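Local coordinates for protein galectin 2 (Gallus gallus, PDB 2YMZ) that probably binds carbohydrates, as a galectin of the galactoside-binding lectin family, and is assembled here as a dimer of beta-sandwich subunits, at residues V85-L93 with E103-I113; G15-S24 with G121-E130. All blocks are in the same frame, centred on the assembly; numbering follows the deposited sequence. Where two conformers were deposited one is given.

Contact 1 (V85-L93 with E103-I113)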
loop_
_atom_site.group_PDB
_atom_site.type_symbol
_atom_site.label_atom_id
_atom_site.label_comp_id
_atom_site.label_asym_id
_atom_site.label_seq_id
_atom_site.Cartn_x
_atom_site.Cartn_y
_atom_site.Cartn_z
ATOM N N VAL A 85 7.086 7.442 10.094
ATOM C CA VAL A 85 8.389 7.822 9.517
ATOM C C VAL A 85 8.247 9.271 9.069
ATOM O O VAL A 85 7.234 9.623 8.438
ATOM C CB VAL A 85 8.716 7.010 8.286
ATOM C CG1 VAL A 85 10.186 7.313 7.879
ATOM C CG2 VAL A 85 8.586 5.475 8.584
ATOM N N GLU A 86 9.275 10.084 9.351
ATOM C CA GLU A 86 9.291 11.460 8.834
ATOM C C GLU A 86 10.545 11.719 8.062
ATOM O O GLU A 86 11.635 11.222 8.477
ATOM C CB GLU A 86 9.224 12.362 9.993
ATOM C CG GLU A 86 7.779 12.450 10.389
ATOM C CD GLU A 86 7.616 12.888 11.782
ATOM O OE1 GLU A 86 8.656 13.085 12.430
ATOM O OE2 GLU A 86 6.428 13.021 12.209
ATOM N N PHE A 87 10.372 12.407 6.924
ATOM C CA PHE A 87 11.449 12.696 6.007
ATOM C C PHE A 87 11.903 14.111 6.407
ATOM O O PHE A 87 11.187 15.112 6.132
ATOM C CB PHE A 87 10.900 12.614 4.575
ATOM C CG PHE A 87 11.942 12.748 3.485
ATOM C CD1 PHE A 87 13.212 13.286 3.742
ATOM C CD2 PHE A 87 11.595 12.437 2.185
ATOM C CE1 PHE A 87 14.145 13.436 2.741
ATOM C CE2 PHE A 87 12.549 12.559 1.148
ATOM C CZ PHE A 87 13.803 13.085 1.438
ATOM N N LEU A 88 12.987 14.195 7.169
ATOM C CA LEU A 88 13.361 15.480 7.725
ATOM C C LEU A 88 14.674 16.015 7.100
ATOM O O LEU A 88 15.672 16.172 7.794
ATOM C CB LEU A 88 13.400 15.423 9.254
ATOM C CG LEU A 88 12.075 15.088 9.931
ATOM C CD1 LEU A 88 12.289 15.066 11.408
ATOM C CD2 LEU A 88 10.982 16.081 9.603
ATOM N N GLY A 89 14.675 16.214 5.782
ATOM C CA GLY A 89 15.821 16.805 5.128
ATOM C C GLY A 89 17.000 15.874 5.167
ATOM O O GLY A 89 17.039 14.932 4.383
ATOM N N ASP A 90 17.930 16.132 6.097
ATOM C CA ASP A 90 19.189 15.389 6.194
ATOM C C ASP A 90 19.056 14.088 7.004
ATOM O O ASP A 90 20.036 13.364 7.194
ATOM C CB ASP A 90 20.312 16.266 6.794
ATOM C CG ASP A 90 20.160 16.477 8.283
ATOM O OD1 ASP A 90 19.019 16.511 8.767
ATOM O OD2 ASP A 90 21.188 16.617 8.984
ATOM N N LYS A 91 17.858 13.808 7.485
ATOM C CA LYS A 91 17.668 12.577 8.233
ATOM C C LYS A 91 16.238 12.101 8.144
ATOM O O LYS A 91 15.332 12.846 7.840
ATOM C CB LYS A 91 18.015 12.789 9.695
ATOM C CG LYS A 91 17.178 13.815 10.424
ATOM C CD LYS A 91 17.693 14.065 11.844
ATOM C CE LYS A 91 16.668 14.791 12.729
ATOM N NZ LYS A 91 16.896 16.277 12.777
ATOM N N PHE A 92 16.102 10.823 8.465
ATOM C CA PHE A 92 14.792 10.191 8.697
ATOM C C PHE A 92 14.585 9.990 10.177
ATOM O O PHE A 92 15.513 9.654 10.957
ATOM C CB PHE A 92 14.741 8.875 7.925
ATOM C CG PHE A 92 14.938 9.064 6.453
ATOM C CD1 PHE A 92 13.883 9.523 5.633
ATOM C CD2 PHE A 92 16.163 8.877 5.888
ATOM C CE1 PHE A 92 14.085 9.728 4.284
ATOM C CE2 PHE A 92 16.381 9.072 4.538
ATOM C CZ PHE A 92 15.331 9.504 3.717
ATOM N N LEU A 93 13.344 10.165 10.608
ATOM C CA LEU A 93 13.113 9.948 11.966
ATOM C C LEU A 93 11.968 8.906 11.996
ATOM O O LEU A 93 10.938 9.124 11.349
ATOM C CB LEU A 93 12.688 11.278 12.574
ATOM C CG LEU A 93 12.372 11.328 14.057
ATOM C CD1 LEU A 93 13.656 11.481 14.866
ATOM C CD2 LEU A 93 11.474 12.540 14.304
ATOM N N GLU A 103 16.632 7.743 14.838
ATOM C CA GLU A 103 17.084 8.668 13.835
ATOM C C GLU A 103 18.101 7.999 12.876
ATOM O O GLU A 103 18.958 7.214 13.284
ATOM C CB GLU A 103 17.684 9.861 14.588
ATOM C CG GLU A 103 18.100 11.043 13.772
ATOM C CD GLU A 103 18.547 12.209 14.671
ATOM O OE1 GLU A 103 17.664 12.884 15.283
ATOM O OE2 GLU A 103 19.784 12.431 14.760
ATOM N N PHE A 104 17.990 8.232 11.602
ATOM C CA PHE A 104 18.929 7.666 10.608
ATOM C C PHE A 104 19.281 8.706 9.546
ATOM O O PHE A 104 18.370 9.320 8.936
ATOM C CB PHE A 104 18.292 6.462 9.863
ATOM C CG PHE A 104 19.263 5.681 9.029
ATOM C CD1 PHE A 104 20.308 4.951 9.662
ATOM C CD2 PHE A 104 19.157 5.628 7.639
ATOM C CE1 PHE A 104 21.210 4.197 8.901
ATOM C CE2 PHE A 104 20.081 4.909 6.868
ATOM C CZ PHE A 104 21.120 4.185 7.503
ATOM N N PRO A 105 20.595 8.877 9.249
ATOM C CA PRO A 105 20.983 9.928 8.309
ATOM C C PRO A 105 20.533 9.656 6.900
ATOM O O PRO A 105 20.471 8.515 6.436
ATOM C CB PRO A 105 22.518 9.908 8.348
ATOM C CG PRO A 105 22.840 8.487 8.704
ATOM C CD PRO A 105 21.795 8.137 9.736
ATOM N N ASN A 106 20.134 10.742 6.238
ATOM C CA ASN A 106 19.869 10.693 4.805
ATOM C C ASN A 106 21.191 10.815 4.120
ATOM O O ASN A 106 21.515 11.900 3.564
ATOM C CB ASN A 106 18.948 11.906 4.399
ATOM C CG ASN A 106 18.545 11.880 2.947
ATOM O OD1 ASN A 106 18.828 10.950 2.225
ATOM N ND2 ASN A 106 17.830 12.946 2.493
ATOM N N ARG A 107 21.966 9.723 4.175
ATOM C CA ARG A 107 23.355 9.669 3.714
ATOM C C ARG A 107 23.563 10.081 2.300
ATOM O O ARG A 107 24.574 10.724 1.992
ATOM C CB ARG A 107 23.840 8.206 3.755
ATOM C CG ARG A 107 23.958 7.703 5.132
ATOM C CD ARG A 107 24.226 6.208 5.063
ATOM N NE ARG A 107 24.626 5.901 6.403
ATOM C CZ ARG A 107 24.693 4.672 6.873
ATOM N NH1 ARG A 107 24.312 3.679 6.095
ATOM N NH2 ARG A 107 25.120 4.503 8.128
ATOM N N HIS A 108 22.663 9.663 1.405
ATOM C CA HIS A 108 22.929 9.841 0.005
ATOM C C HIS A 108 22.192 11.054 -0.543
ATOM O O HIS A 108 22.184 11.294 -1.740
ATOM C CB HIS A 108 22.613 8.560 -0.743
ATOM C CG HIS A 108 23.197 7.345 -0.078
ATOM N ND1 HIS A 108 24.553 7.068 -0.076
ATOM C CD2 HIS A 108 22.607 6.333 0.614
ATOM C CE1 HIS A 108 24.771 5.951 0.594
ATOM N NE2 HIS A 108 23.609 5.488 1.034
ATOM N N GLY A 109 21.593 11.821 0.354
ATOM C CA GLY A 109 21.012 13.101 -0.049
ATOM C C GLY A 109 19.785 13.029 -0.930
ATOM O O GLY A 109 19.502 13.964 -1.670
ATOM N N TYR A 110 19.000 11.949 -0.819
ATOM C CA TYR A 110 17.706 11.895 -1.526
ATOM C C TYR A 110 16.903 13.161 -1.304
ATOM O O TYR A 110 16.750 13.629 -0.159
ATOM C CB TYR A 110 16.817 10.765 -0.946
ATOM C CG TYR A 110 17.186 9.380 -1.406
ATOM C CD1 TYR A 110 18.362 8.779 -0.995
ATOM C CD2 TYR A 110 16.345 8.693 -2.281
ATOM C CE1 TYR A 110 18.725 7.512 -1.438
ATOM C CE2 TYR A 110 16.677 7.419 -2.735
ATOM C CZ TYR A 110 17.877 6.834 -2.285
ATOM O OH TYR A 110 18.203 5.561 -2.710
ATOM N N ASP A 111 16.277 13.676 -2.360
ATOM C CA ASP A 111 15.336 14.744 -2.088
ATOM C C ASP A 111 13.897 14.281 -2.238
ATOM O O ASP A 111 12.963 14.958 -1.799
ATOM C CB ASP A 111 15.635 16.005 -2.958
ATOM C CG ASP A 111 15.480 15.766 -4.475
ATOM O OD1 ASP A 111 15.461 14.611 -4.974
ATOM O OD2 ASP A 111 15.412 16.787 -5.197
ATOM N N LYS A 112 13.729 13.105 -2.851
ATOM C CA LYS A 112 12.412 12.562 -3.074
ATOM C C LYS A 112 12.543 11.041 -2.904
ATOM O O LYS A 112 13.468 10.436 -3.425
ATOM C CB LYS A 112 11.968 12.921 -4.507
ATOM C CG LYS A 112 10.684 12.280 -5.000
ATOM C CD LYS A 112 10.676 12.413 -6.531
ATOM C CE LYS A 112 9.608 11.528 -7.136
ATOM N NZ LYS A 112 9.142 11.998 -8.476
ATOM N N ILE A 113 11.571 10.451 -2.242
ATOM C CA ILE A 113 11.495 9.003 -2.108
ATOM C C ILE A 113 10.338 8.573 -3.020
ATOM O O ILE A 113 9.211 9.070 -2.901
ATOM C CB ILE A 113 11.217 8.595 -0.626
ATOM C CG1 ILE A 113 12.386 9.027 0.318
ATOM C CG2 ILE A 113 10.796 7.115 -0.509
ATOM C CD1 ILE A 113 13.668 8.323 0.020
#

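Contact 2 (G15-S24 with G121-E130)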
loop_
_atom_site.group_PDB
_atom_site.type_symbol
_atom_site.label_atom_id
_atom_site.label_comp_id
_atom_site.label_asym_id
_atom_site.label_seq_id
_atom_site.Cartn_x
_atom_site.Cartn_y
_atom_site.Cartn_z
ATOM N N GLY A 15 7.694 15.348 4.603
ATOM C CA GLY A 15 6.725 14.211 4.490
ATOM C C GLY A 15 6.583 13.399 5.772
ATOM O O GLY A 15 7.517 13.294 6.548
ATOM N N THR A 16 5.405 12.782 5.990
ATOM C CA THR A 16 5.161 11.946 7.190
ATOM C C THR A 16 4.500 10.719 6.575
ATOM O O THR A 16 3.706 10.847 5.635
ATOM C CB THR A 16 4.145 12.580 8.139
ATOM O OG1 THR A 16 4.705 13.774 8.662
ATOM C CG2 THR A 16 3.905 11.705 9.375
ATOM N N MET A 17 4.856 9.523 7.054
ATOM C CA MET A 17 4.210 8.289 6.600
ATOM C C MET A 17 3.831 7.497 7.856
ATOM O O MET A 17 4.619 7.426 8.832
ATOM C CB MET A 17 5.230 7.503 5.796
ATOM C CG MET A 17 4.711 6.218 5.204
ATOM S SD MET A 17 6.095 5.481 4.226
ATOM C CE MET A 17 6.181 6.574 2.787
ATOM N N LYS A 18 2.587 6.997 7.876
ATOM C CA LYS A 18 2.040 6.287 9.043
ATOM C C LYS A 18 1.758 4.884 8.543
ATOM O O LYS A 18 1.016 4.683 7.552
ATOM C CB LYS A 18 0.774 7.024 9.552
ATOM C CG LYS A 18 1.202 8.412 10.068
ATOM C CD LYS A 18 0.002 9.332 10.371
ATOM C CE LYS A 18 0.411 10.810 10.230
ATOM N NZ LYS A 18 -0.772 11.700 10.392
ATOM N N ILE A 19 2.408 3.889 9.181
ATOM C CA ILE A 19 2.264 2.516 8.755
ATOM C C ILE A 19 1.757 1.752 9.976
ATOM O O ILE A 19 2.460 1.687 10.974
ATOM C CB ILE A 19 3.635 1.956 8.330
ATOM C CG1 ILE A 19 4.052 2.612 6.999
ATOM C CG2 ILE A 19 3.552 0.424 8.077
ATOM C CD1 ILE A 19 5.521 2.446 6.626
ATOM N N LYS A 20 0.609 1.133 9.887
ATOM C CA LYS A 20 0.138 0.290 10.988
ATOM C C LYS A 20 -0.007 -1.052 10.474
ATOM O O LYS A 20 -0.420 -1.265 9.326
ATOM C CB LYS A 20 -1.273 0.639 11.503
ATOM C CG LYS A 20 -1.436 1.972 12.134
ATOM C CD LYS A 20 -2.911 2.037 12.631
ATOM C CE LYS A 20 -3.041 1.482 14.026
ATOM N NZ LYS A 20 -4.365 1.952 14.623
ATOM N N GLY A 21 0.270 -2.060 11.309
ATOM C CA GLY A 21 0.071 -3.388 10.802
ATOM C C GLY A 21 0.300 -4.429 11.860
ATOM O O GLY A 21 0.606 -4.076 13.030
ATOM N N HIS A 22 0.030 -5.663 11.468
ATOM C CA HIS A 22 0.111 -6.810 12.387
ATOM C C HIS A 22 1.465 -7.564 12.258
ATOM O O HIS A 22 1.817 -8.029 11.183
ATOM C CB HIS A 22 -1.035 -7.747 12.052
ATOM C CG HIS A 22 -1.086 -8.925 12.983
ATOM N ND1 HIS A 22 -1.569 -8.850 14.271
ATOM C CD2 HIS A 22 -0.641 -10.188 12.819
ATOM C CE1 HIS A 22 -1.430 -10.035 14.856
ATOM N NE2 HIS A 22 -0.865 -10.858 14.001
ATOM N N ILE A 23 2.155 -7.745 13.387
ATOM C CA ILE A 23 3.424 -8.518 13.376
ATOM C C ILE A 23 3.003 -9.962 13.596
ATOM O O ILE A 23 2.295 -10.228 14.518
ATOM C CB ILE A 23 4.335 -8.042 14.510
ATOM C CG1 ILE A 23 4.753 -6.552 14.235
ATOM C CG2 ILE A 23 5.623 -8.905 14.596
ATOM C CD1 ILE A 23 5.435 -5.852 15.412
ATOM N N SER A 24 3.473 -10.854 12.734
ATOM C CA SER A 24 3.112 -12.279 12.754
ATOM C C SER A 24 3.520 -12.857 14.130
ATOM O O SER A 24 4.534 -12.465 14.745
ATOM C CB SER A 24 3.837 -13.040 11.612
ATOM O OG SER A 24 3.585 -12.452 10.310
ATOM N N GLY A 121 7.557 -10.353 8.468
ATOM C CA GLY A 121 6.339 -10.812 9.177
ATOM C C GLY A 121 5.533 -9.617 9.639
ATOM O O GLY A 121 5.400 -9.386 10.834
ATOM N N PHE A 122 5.057 -8.800 8.689
ATOM C CA PHE A 122 4.320 -7.608 8.996
ATOM C C PHE A 122 3.236 -7.470 7.913
ATOM O O PHE A 122 3.573 -7.420 6.728
ATOM C CB PHE A 122 5.249 -6.384 9.031
ATOM C CG PHE A 122 4.600 -5.135 9.493
ATOM C CD1 PHE A 122 3.905 -4.318 8.608
ATOM C CD2 PHE A 122 4.653 -4.751 10.851
ATOM C CE1 PHE A 122 3.299 -3.164 9.036
ATOM C CE2 PHE A 122 4.060 -3.565 11.280
ATOM C CZ PHE A 122 3.368 -2.766 10.396
ATOM N N LYS A 123 1.965 -7.518 8.307
ATOM C CA LYS A 123 0.841 -7.401 7.361
ATOM C C LYS A 123 0.280 -5.984 7.543
ATOM O O LYS A 123 -0.236 -5.668 8.612
ATOM C CB LYS A 123 -0.345 -8.370 7.628
ATOM C CG LYS A 123 -0.044 -9.859 7.745
ATOM C CD LYS A 123 0.191 -10.610 6.437
ATOM C CE LYS A 123 1.169 -11.790 6.630
ATOM N NZ LYS A 123 0.478 -13.032 7.054
ATOM N N VAL A 124 0.361 -5.132 6.507
ATOM C CA VAL A 124 -0.101 -3.761 6.630
ATOM C C VAL A 124 -1.630 -3.698 6.786
ATOM O O VAL A 124 -2.384 -4.306 6.020
ATOM C CB VAL A 124 0.351 -2.913 5.382
ATOM C CG1 VAL A 124 -0.253 -1.504 5.418
ATOM C CG2 VAL A 124 1.891 -2.863 5.361
ATOM N N THR A 125 -2.104 -3.023 7.815
ATOM C CA THR A 125 -3.538 -2.752 7.906
ATOM C C THR A 125 -3.949 -1.303 7.646
ATOM O O THR A 125 -5.078 -1.070 7.258
ATOM C CB THR A 125 -4.103 -3.182 9.298
ATOM O OG1 THR A 125 -3.418 -2.486 10.264
ATOM C CG2 THR A 125 -3.834 -4.636 9.582
ATOM N N SER A 126 -3.055 -0.336 7.803
ATOM C CA SER A 126 -3.394 1.072 7.466
ATOM C C SER A 126 -2.091 1.708 6.952
ATOM O O SER A 126 -1.001 1.392 7.463
ATOM C CB SER A 126 -3.821 1.790 8.777
ATOM O OG SER A 126 -4.268 3.106 8.565
ATOM N N PHE A 127 -2.188 2.606 5.965
ATOM C CA PHE A 127 -1.007 3.294 5.446
ATOM C C PHE A 127 -1.482 4.706 5.127
ATOM O O PHE A 127 -2.527 4.854 4.518
ATOM C CB PHE A 127 -0.535 2.585 4.178
ATOM C CG PHE A 127 0.416 3.393 3.354
ATOM C CD1 PHE A 127 1.780 3.440 3.691
ATOM C CD2 PHE A 127 -0.060 4.103 2.228
ATOM C CE1 PHE A 127 2.667 4.243 2.913
ATOM C CE2 PHE A 127 0.812 4.875 1.487
ATOM C CZ PHE A 127 2.169 4.915 1.808
ATOM N N LYS A 128 -0.691 5.708 5.500
ATOM C CA LYS A 128 -1.088 7.057 5.100
ATOM C C LYS A 128 0.188 7.807 4.823
ATOM O O LYS A 128 1.151 7.644 5.540
ATOM C CB LYS A 128 -1.811 7.713 6.261
ATOM C CG LYS A 128 -2.243 9.186 5.986
ATOM C CD LYS A 128 -3.253 9.617 7.065
ATOM C CE LYS A 128 -3.468 11.126 7.133
ATOM N NZ LYS A 128 -4.484 11.570 6.158
ATOM N N VAL A 129 0.195 8.618 3.748
ATOM C CA VAL A 129 1.412 9.395 3.440
ATOM C C VAL A 129 0.953 10.835 3.097
ATOM O O VAL A 129 -0.074 11.003 2.421
ATOM C CB VAL A 129 2.216 8.694 2.301
ATOM C CG1 VAL A 129 1.418 8.468 0.987
ATOM C CG2 VAL A 129 3.529 9.395 1.985
ATOM N N GLU A 130 1.731 11.806 3.549
ATOM C CA GLU A 130 1.463 13.221 3.193
ATOM C C GLU A 130 2.764 13.948 3.131
ATOM O O GLU A 130 3.801 13.366 3.466
ATOM C CB GLU A 130 0.544 13.836 4.234
ATOM C CG GLU A 130 1.116 13.826 5.627
ATOM C CD GLU A 130 0.135 14.236 6.738
ATOM O OE1 GLU A 130 -1.108 13.997 6.641
ATOM O OE2 GLU A 130 0.634 14.851 7.730
ATOM O OXT GLU A 130 2.790 15.105 2.704
HETATM O O HOH W 1 0.943 10.626 7.127
HETATM O O HOH W 2 3.421 15.752 7.488
HETATM O O HOH W 3 -1.923 4.547 8.951
HETATM O O HOH W 4 0.410 14.196 10.179
#

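Contact 1 (V85-L93 with E103-I113)
The carboxamide of Asn106 reaches across to the turn at Gly89 and Asp90, where Gly89 O takes one N-H of ND2. This bond, 2.9 Å from Asn106 ND2 to Gly89 O, is almost straight and lies in the amide plane; the other N-H goes to Tyr110 O within its own segment, also in that plane. With CG anti to the backbone N (chi1 -176°), the amide is carried between the two carbonyls, and these bonds fix its rotation. Asn106 N adds a bond to Asp90 O at 2.8 Å, its donor standing well above the carbonyl plane.

Two phenyl rings lie against the same side of this amide. The Phe87 ring stands nearly perpendicular to it, the planes 80° apart, with CE1 3.7 Å from Asn106 ND2. Tyr110 O lies at the edge of the same ring, 3.4 Å from Phe87 CZ, while CE2 packs against Ile113 CG1. Phe92 meets the amide at a gentler tilt of 53°, its CE2 3.8 Å from Asn106 CB, and Phe92 CE1 sits over one face of the Phe87 ring, toward its rim. Ala42 of strand 40-48 packs on Phe92 from the opposing sheet.

Along the strands, Phe92 and Phe104 form an antiparallel hydrogen-bonded pair. The side chain of Lys91 crosses that of Glu103, which shares a face with Leu93, and Lys91 CD comes to 3.5 Å from Glu103 CD. Lys91 NZ stays 4.3 Å from Glu103 OE1, too far for a salt bridge, though the opposite charges probably still attract.

Hairpin 91-105 is thus joined through Asn106 to the type II' turn from Leu88 to Lys91, at one end of the galectin beta-sandwich, where the chain passes from the sheet of strand 101-105 to that of strand 112-120.

Contact 2 (G15-S24 with G121-E130)
Phe122 lays its ring directly on the backbone of Gly21, with CZ 3.3 Å from Gly21 N and the carbonyl carbon of Gly21 over one ring face. The contact belongs to the antiparallel pairing of strands 16-23 and 122-129 in one sheet of the galectin beta-sandwich. The strands run close here, Gly21 CA lying 3.2 Å from Lys123 O. The ring also meets Ile19 CG2 through CE1 and Ile23 CG1 through CD2, and it stacks with Phe30 beyond.

Farther along the same face, Phe127 receives Met17 at its edge in a Met-aromatic contact, SD 5.2 Å from the ring centroid. Met17 holds CG anti to its amide nitrogen (chi1 -178°) and bends at chi3, which brings CE to 4.0 Å from Val129 CG2. Leu116 and Ile118 of the opposing sheet pack against this apolar layer. Ser126, Phe127 and Lys128 also pair with a strand of the second subunit, extending the sheet across the dimer, and Phe127 packs on Phe127 of that subunit.

On the other face, Lys20 CB lies 3.9 Å from Ser126 CB. At the strand end, a water links Thr16 OG1 with Glu130 OE2, to which it donates. The register slips at a classic beta bulge, where Lys20 O takes hydrogen bonds from Thr125 N at 2.9 Å and Ser126 N at 3.2 Å, both donors approaching from the same face of the carbonyl plane.

The centres of contacts 1 and 2 lie about 18 Å apart, toward different edges of one five-stranded antiparallel sheet. Its order is 101-105, 91-95, 80-88, 16-23, 122-129, so each contact includes an edge strand of the chain's own sheet and strands 80-88 and 16-23 adjoin in the middle. They touch there: Val85 O lies 2.8 Å from Met17 N, a probable hydrogen bond. In sequence, contact 2 pairs an early strand with the last one, and both segments of contact 1 fall between. Strand 122-129, through residues 126-128, also pairs with the second subunit, whereas contact 1 touches no other chain of the dimer.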